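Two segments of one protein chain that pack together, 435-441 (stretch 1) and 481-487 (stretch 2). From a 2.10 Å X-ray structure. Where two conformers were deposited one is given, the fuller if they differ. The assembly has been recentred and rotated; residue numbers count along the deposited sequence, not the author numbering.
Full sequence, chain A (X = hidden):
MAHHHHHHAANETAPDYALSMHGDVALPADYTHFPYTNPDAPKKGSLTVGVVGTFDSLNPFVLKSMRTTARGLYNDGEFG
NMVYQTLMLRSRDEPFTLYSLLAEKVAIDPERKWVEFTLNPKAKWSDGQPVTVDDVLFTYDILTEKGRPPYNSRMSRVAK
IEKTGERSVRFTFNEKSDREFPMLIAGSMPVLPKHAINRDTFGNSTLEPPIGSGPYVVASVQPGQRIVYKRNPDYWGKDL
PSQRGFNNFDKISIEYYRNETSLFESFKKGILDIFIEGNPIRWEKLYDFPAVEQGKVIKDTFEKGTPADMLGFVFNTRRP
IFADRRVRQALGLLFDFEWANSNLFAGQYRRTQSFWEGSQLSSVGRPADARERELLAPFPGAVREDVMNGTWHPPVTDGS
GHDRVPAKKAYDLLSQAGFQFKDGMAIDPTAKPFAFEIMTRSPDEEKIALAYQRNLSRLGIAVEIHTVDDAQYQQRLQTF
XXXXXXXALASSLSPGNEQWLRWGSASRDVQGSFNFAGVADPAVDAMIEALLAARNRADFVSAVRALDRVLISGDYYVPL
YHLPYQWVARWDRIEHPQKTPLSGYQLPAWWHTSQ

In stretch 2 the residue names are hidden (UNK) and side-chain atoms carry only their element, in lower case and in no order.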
ATOM      1  N   ALA A 435      13.167  23.841 -22.376  1.00 13.75           N
ATOM      2  CA  ALA A 435      11.735  23.742 -22.351  1.00 13.66           C
ATOM      3  C   ALA A 435      11.308  22.280 -22.236  1.00 13.42           C
ATOM      4  O   ALA A 435      11.991  21.408 -22.741  1.00 12.88           O
ATOM      5  CB  ALA A 435      11.179  24.332 -23.618  1.00 14.00           C
ATOM      6  N   PHE A 436      10.189  22.029 -21.562  1.00 13.18           N
ATOM      7  CA  PHE A 436       9.661  20.706 -21.491  1.00 13.51           C
ATOM      8  C   PHE A 436       8.187  20.723 -21.158  1.00 13.68           C
ATOM      9  O   PHE A 436       7.620  21.784 -20.851  1.00 13.04           O
ATOM     10  CB  PHE A 436      10.429  19.833 -20.496  1.00 13.59           C
ATOM     11  CG  PHE A 436      10.338  20.260 -19.058  1.00 13.47           C
ATOM     12  CD1 PHE A 436       9.382  19.695 -18.214  1.00 13.50           C
ATOM     13  CD2 PHE A 436      11.297  21.101 -18.502  1.00 13.77           C
ATOM     14  CE1 PHE A 436       9.342  20.023 -16.877  1.00 13.47           C
ATOM     15  CE2 PHE A 436      11.283  21.415 -17.158  1.00 13.39           C
ATOM     16  CZ  PHE A 436      10.287  20.886 -16.346  1.00 13.56           C
ATOM     17  N   GLU A 437       7.562  19.564 -21.285  1.00 13.47           N
ATOM     18  CA  GLU A 437       6.132  19.410 -21.038  1.00 14.00           C
ATOM     19  C   GLU A 437       5.841  18.603 -19.767  1.00 13.95           C
ATOM     20  O   GLU A 437       6.428  17.527 -19.544  1.00 14.56           O
ATOM     21  CB  GLU A 437       5.484  18.676 -22.230  1.00 15.03           C
ATOM     22  CG  GLU A 437       3.999  18.388 -22.098  1.00 15.09           C
ATOM     23  CD  GLU A 437       3.527  17.516 -23.218  1.00 16.10           C
ATOM     24  OE1 GLU A 437       3.602  16.290 -23.126  1.00 16.81           O
ATOM     25  OE2 GLU A 437       3.021  18.050 -24.213  1.00 17.98           O
ATOM     26  N   ILE A 438       4.902  19.069 -18.965  1.00 13.46           N
ATOM     27  CA  ILE A 438       4.334  18.242 -17.895  1.00 13.72           C
ATOM     28  C   ILE A 438       2.953  17.729 -18.339  1.00 14.24           C
ATOM     29  O   ILE A 438       2.021  18.544 -18.552  1.00 14.93           O
ATOM     30  CB  ILE A 438       4.198  19.006 -16.576  1.00 13.09           C
ATOM     31  CG1 ILE A 438       5.564  19.564 -16.133  1.00 12.83           C
ATOM     32  CG2 ILE A 438       3.653  18.082 -15.496  1.00 13.01           C
ATOM     33  CD1 ILE A 438       5.505  20.432 -14.891  1.00 13.21           C
ATOM     34  N   MET A 439       2.825  16.412 -18.508  1.00 14.87           N
ATOM     35  CA  MET A 439       1.556  15.804 -18.875  1.00 15.83           C
ATOM     36  C   MET A 439       0.780  15.543 -17.576  1.00 16.48           C
ATOM     37  O   MET A 439       1.255  14.794 -16.663  1.00 15.85           O
ATOM     38  CB  MET A 439       1.751  14.508 -19.647  1.00 17.23           C
ATOM     39  CG  MET A 439       0.442  13.872 -20.149  1.00 18.00           C
ATOM     40  SD  MET A 439       0.624  12.407 -21.231  1.00 21.98           S
ATOM     41  CE  MET A 439       1.396  11.210 -20.055  1.00 20.00           C
ATOM     42  N   THR A 440      -0.406  16.134 -17.492  1.00 16.99           N
ATOM     43  CA  THR A 440      -1.248  16.029 -16.289  1.00 17.83           C
ATOM     44  C   THR A 440      -2.575  15.337 -16.562  1.00 19.23           C
ATOM     45  O   THR A 440      -3.081  15.383 -17.688  1.00 18.28           O
ATOM     46  CB  THR A 440      -1.573  17.404 -15.752  1.00 18.28           C
ATOM     47  OG1 THR A 440      -2.082  18.214 -16.801  1.00 17.83           O
ATOM     48  CG2 THR A 440      -0.354  18.032 -15.203  1.00 17.96           C
ATOM     49  N   ARG A 441      -3.148  14.686 -15.553  1.00 21.06           N
ATOM     50  CA  ARG A 441      -4.428  13.952 -15.809  1.00 23.92           C
ATOM     51  C   ARG A 441      -5.673  14.587 -15.253  1.00 24.87           C
ATOM     52  O   ARG A 441      -6.750  14.045 -15.491  1.00 25.57           O
ATOM     53  CB  ARG A 441      -4.464  12.508 -15.313  1.00 26.71           C
ATOM     54  CG  ARG A 441      -3.330  11.973 -14.520  1.00 29.09           C
ATOM     55  CD  ARG A 441      -3.848  10.803 -13.687  1.00 32.51           C
ATOM     56  NE  ARG A 441      -2.870   9.713 -13.553  1.00 34.07           N
ATOM     57  CZ  ARG A 441      -2.984   8.483 -14.088  1.00 36.91           C
ATOM     58  NH1 ARG A 441      -4.042   8.098 -14.830  1.00 35.99           N
ATOM     59  NH2 ARG A 441      -2.011   7.608 -13.869  1.00 38.68           N
ATOM     60  N   UNK A 481       5.908   8.059 -23.379  1.00 15.55           N
ATOM     61  CA  UNK A 481       5.842   9.232 -24.269  1.00 15.50           C
ATOM     62  C   UNK A 481       5.518  10.547 -23.493  1.00 14.98           C
ATOM     63  O   UNK A 481       4.394  11.014 -23.522  1.00 15.10           O
ATOM     64  c   UNK A 481       4.858   8.988 -25.409  1.00 16.18           C
ATOM     65  c   UNK A 481       4.811  10.144 -26.370  1.00 16.51           C
ATOM     66  o   UNK A 481       3.881  10.156 -27.172  1.00 16.93           O
ATOM     67  o   UNK A 481       5.703  11.031 -26.307  1.00 16.36           O
ATOM     68  N   UNK A 482       6.484  11.045 -22.722  1.00 14.05           N
ATOM     69  CA  UNK A 482       6.331  12.250 -21.918  1.00 14.13           C
ATOM     70  C   UNK A 482       7.730  12.742 -21.458  1.00 13.35           C
ATOM     71  O   UNK A 482       8.686  11.959 -21.426  1.00 12.88           O
ATOM     72  c   UNK A 482       5.880  10.801 -19.876  1.00 14.42           C
ATOM     73  c   UNK A 482       6.743   8.578 -18.433  1.00 13.93           C
ATOM     74  c   UNK A 482       6.891  10.909 -18.932  1.00 14.23           C
ATOM     75  c   UNK A 482       5.295   9.551 -20.077  1.00 14.51           C
ATOM     76  o   UNK A 482       7.171   7.468 -17.774  1.00 13.69           O
ATOM     77  c   UNK A 482       5.722   8.448 -19.369  1.00 14.41           C
ATOM     78  c   UNK A 482       5.432  12.002 -20.686  1.00 14.31           C
ATOM     79  c   UNK A 482       7.322   9.800 -18.211  1.00 14.47           C
ATOM     80  N   UNK A 483       7.816  14.020 -21.102  1.00 12.83           N
ATOM     81  CA  UNK A 483       8.979  14.591 -20.457  1.00 12.54           C
ATOM     82  C   UNK A 483       8.852  14.371 -18.951  1.00 12.86           C
ATOM     83  O   UNK A 483       9.747  13.807 -18.314  1.00 12.47           O
ATOM     84  c   UNK A 483       9.381  16.402 -22.199  1.00 12.77           C
ATOM     85  o   UNK A 483       8.999  17.497 -22.656  1.00 12.60           O
ATOM     86  c   UNK A 483       9.097  16.101 -20.743  1.00 12.52           C
ATOM     87  o   UNK A 483       9.980  15.532 -22.879  1.00 12.27           O
ATOM     88  N   UNK A 484       7.738  14.827 -18.395  1.00 12.86           N
ATOM     89  CA  UNK A 484       7.497  14.786 -16.953  1.00 12.97           C
ATOM     90  C   UNK A 484       6.017  14.499 -16.710  1.00 13.59           C
ATOM     91  O   UNK A 484       5.137  14.964 -17.526  1.00 13.30           O
ATOM     92  c   UNK A 484       7.634  16.216 -14.829  1.00 13.88           C
ATOM     93  s   UNK A 484       8.211  17.742 -14.049  1.00 13.96           S
ATOM     94  c   UNK A 484       9.977  17.467 -14.017  1.00 14.09           C
ATOM     95  c   UNK A 484       7.889  16.130 -16.330  1.00 13.40           C
ATOM     96  N   UNK A 485       5.732  13.738 -15.647  1.00 12.94           N
ATOM     97  CA  UNK A 485       4.374  13.473 -15.171  1.00 13.47           C
ATOM     98  C   UNK A 485       4.371  13.572 -13.651  1.00 14.14           C
ATOM     99  O   UNK A 485       5.434  13.696 -13.039  1.00 15.13           O
ATOM    100  c   UNK A 485       4.496   9.502 -15.273  1.00 14.05           C
ATOM    101  c   UNK A 485       3.888  12.013 -15.528  1.00 13.53           C
ATOM    102  c   UNK A 485       3.679  11.856 -17.049  1.00 13.87           C
ATOM    103  c   UNK A 485       4.886  10.959 -15.030  1.00 13.17           C
ATOM    104  N   UNK A 486       3.192  13.440 -13.045  1.00 14.56           N
ATOM    105  CA  UNK A 486       3.082  13.142 -11.624  0.50 15.10           C
ATOM    106  C   UNK A 486       2.976  11.613 -11.483  1.00 15.32           C
ATOM    107  O   UNK A 486       2.229  10.955 -12.232  1.00 15.82           O
ATOM    108  c   UNK A 486       1.867  13.838 -10.996  0.50 15.69           C
ATOM    109  c   UNK A 486       1.008  15.742  -9.616  0.50 16.28           C
ATOM    110  c   UNK A 486       1.357  16.081 -11.987  0.50 16.43           C
ATOM    111  c   UNK A 486       1.889  15.359 -10.774  0.50 15.90           C
ATOM    112  N   UNK A 487       3.714  11.050 -10.538  1.00 15.13           N
ATOM    113  CA  UNK A 487       3.713   9.602 -10.287  1.00 15.92           C
ATOM    114  C   UNK A 487       3.490   9.277  -8.827  1.00 16.30           C
ATOM    115  O   UNK A 487       3.881  10.040  -7.952  1.00 16.79           O
TER
HETATM  116  O   HOH W   1       5.199  15.328 -21.030  1.00 15.91           O
HETATM  117  O   HOH W   2       0.711  13.307 -14.492  1.00 13.18           O
HETATM  118  O   HOH W   3       1.097   8.789 -13.453  1.00 25.11           O
HETATM  119  O   HOH W   4      -0.760  10.838 -12.329  1.00 31.14           O

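Position 481 carries two side-chain carbons, the second bearing two oxygens. The short chain ending in a carboxylate makes it aspartate. Asp481 lies before the strand, its side chain stays out of reach of stretch 1, and it takes little part in the contact.

Position 482 has one carbon leading to a six-carbon ring that bears a single oxygen. Its CB lies 4.2 Å from CE of Met439, an apolar touch made near the backbone, while the far end of the ring leads away. A phenol on one carbon is tyrosine, and Tyr482 offers stretch 1 the root of its side chain and the near side of the ring, not the hydroxyl.

At position 483 there are again two carbons, the second with two oxygens, but here the CA-to-CB bond points toward stretch 1. One oxygen sits 2.9 Å from N of Glu437, with the N-H aimed well at it (161°). This is aspartate. OD2 of Asp483 takes the amide hydrogen of Glu437, so a side chain does what a backbone carbonyl would do further along a sheet; OD1 is bonded elsewhere in the structure. A water accepts from N of Asp483 (2.9 Å to the water oxygen) and donates to both O and OE1 of Glu437, tying backbone to backbone and to the glutamate side chain.

Position 484 holds an unbranched chain of two carbons, a sulfur and one more carbon. The sulfur lies 3.8 Å from CE1 of Phe436 and 3.8 Å from CG1 of Ile438. A thioether in an unbranched chain is methionine. With chi1 and chi2 both t, Met484 extends its SD into this apolar group, meeting the Phe436 ring obliquely. Both its backbone N and its O bond to stretch 1: N gives a weak bond to O of Glu437 (3.2 Å, 132°), and O accepts from N of Met439 at 2.9 Å.

Position 485 has four carbons forked at the first, one arm two carbons long. The one-carbon arm lies 3.8 Å from CE of Met439, while the longer arm leads away. This is isoleucine, and the packing atom is CG2 of Ile485.

Position 486 also has four carbons, but forked at the second. One of the end carbons lies 4.1 Å from CG2 of Thr440. This is leucine, and that carbon is CD1 of Leu486. Between the backbones a water takes over, donating to O of Met439 (2.7 Å to the water oxygen) and accepting from N of Leu486 (2.9 Å). One water joins O of Leu486 to NE of Arg441; another reaches NH2 only through a weak bond.

Position 487 has no side-chain atoms and is glycine. Gly487 makes no contact with stretch 1.

The contact is a short parallel pairing, centred where Met484 brackets Ile438, with a good bond to Met439 and a weak one to Glu437. Asp483 extends the bonding at one end, and water spans the widening gap at the other. Side chains alternate across the sheet: Ile438 and Met484 share one face, Met439 and Ile485 the other. The rule to read is economical: a few direct bonds set the register, apolar packing fills both faces, and a carboxylate and waters serve the backbone beyond.

Stretch 2 481-487: DYDMILG
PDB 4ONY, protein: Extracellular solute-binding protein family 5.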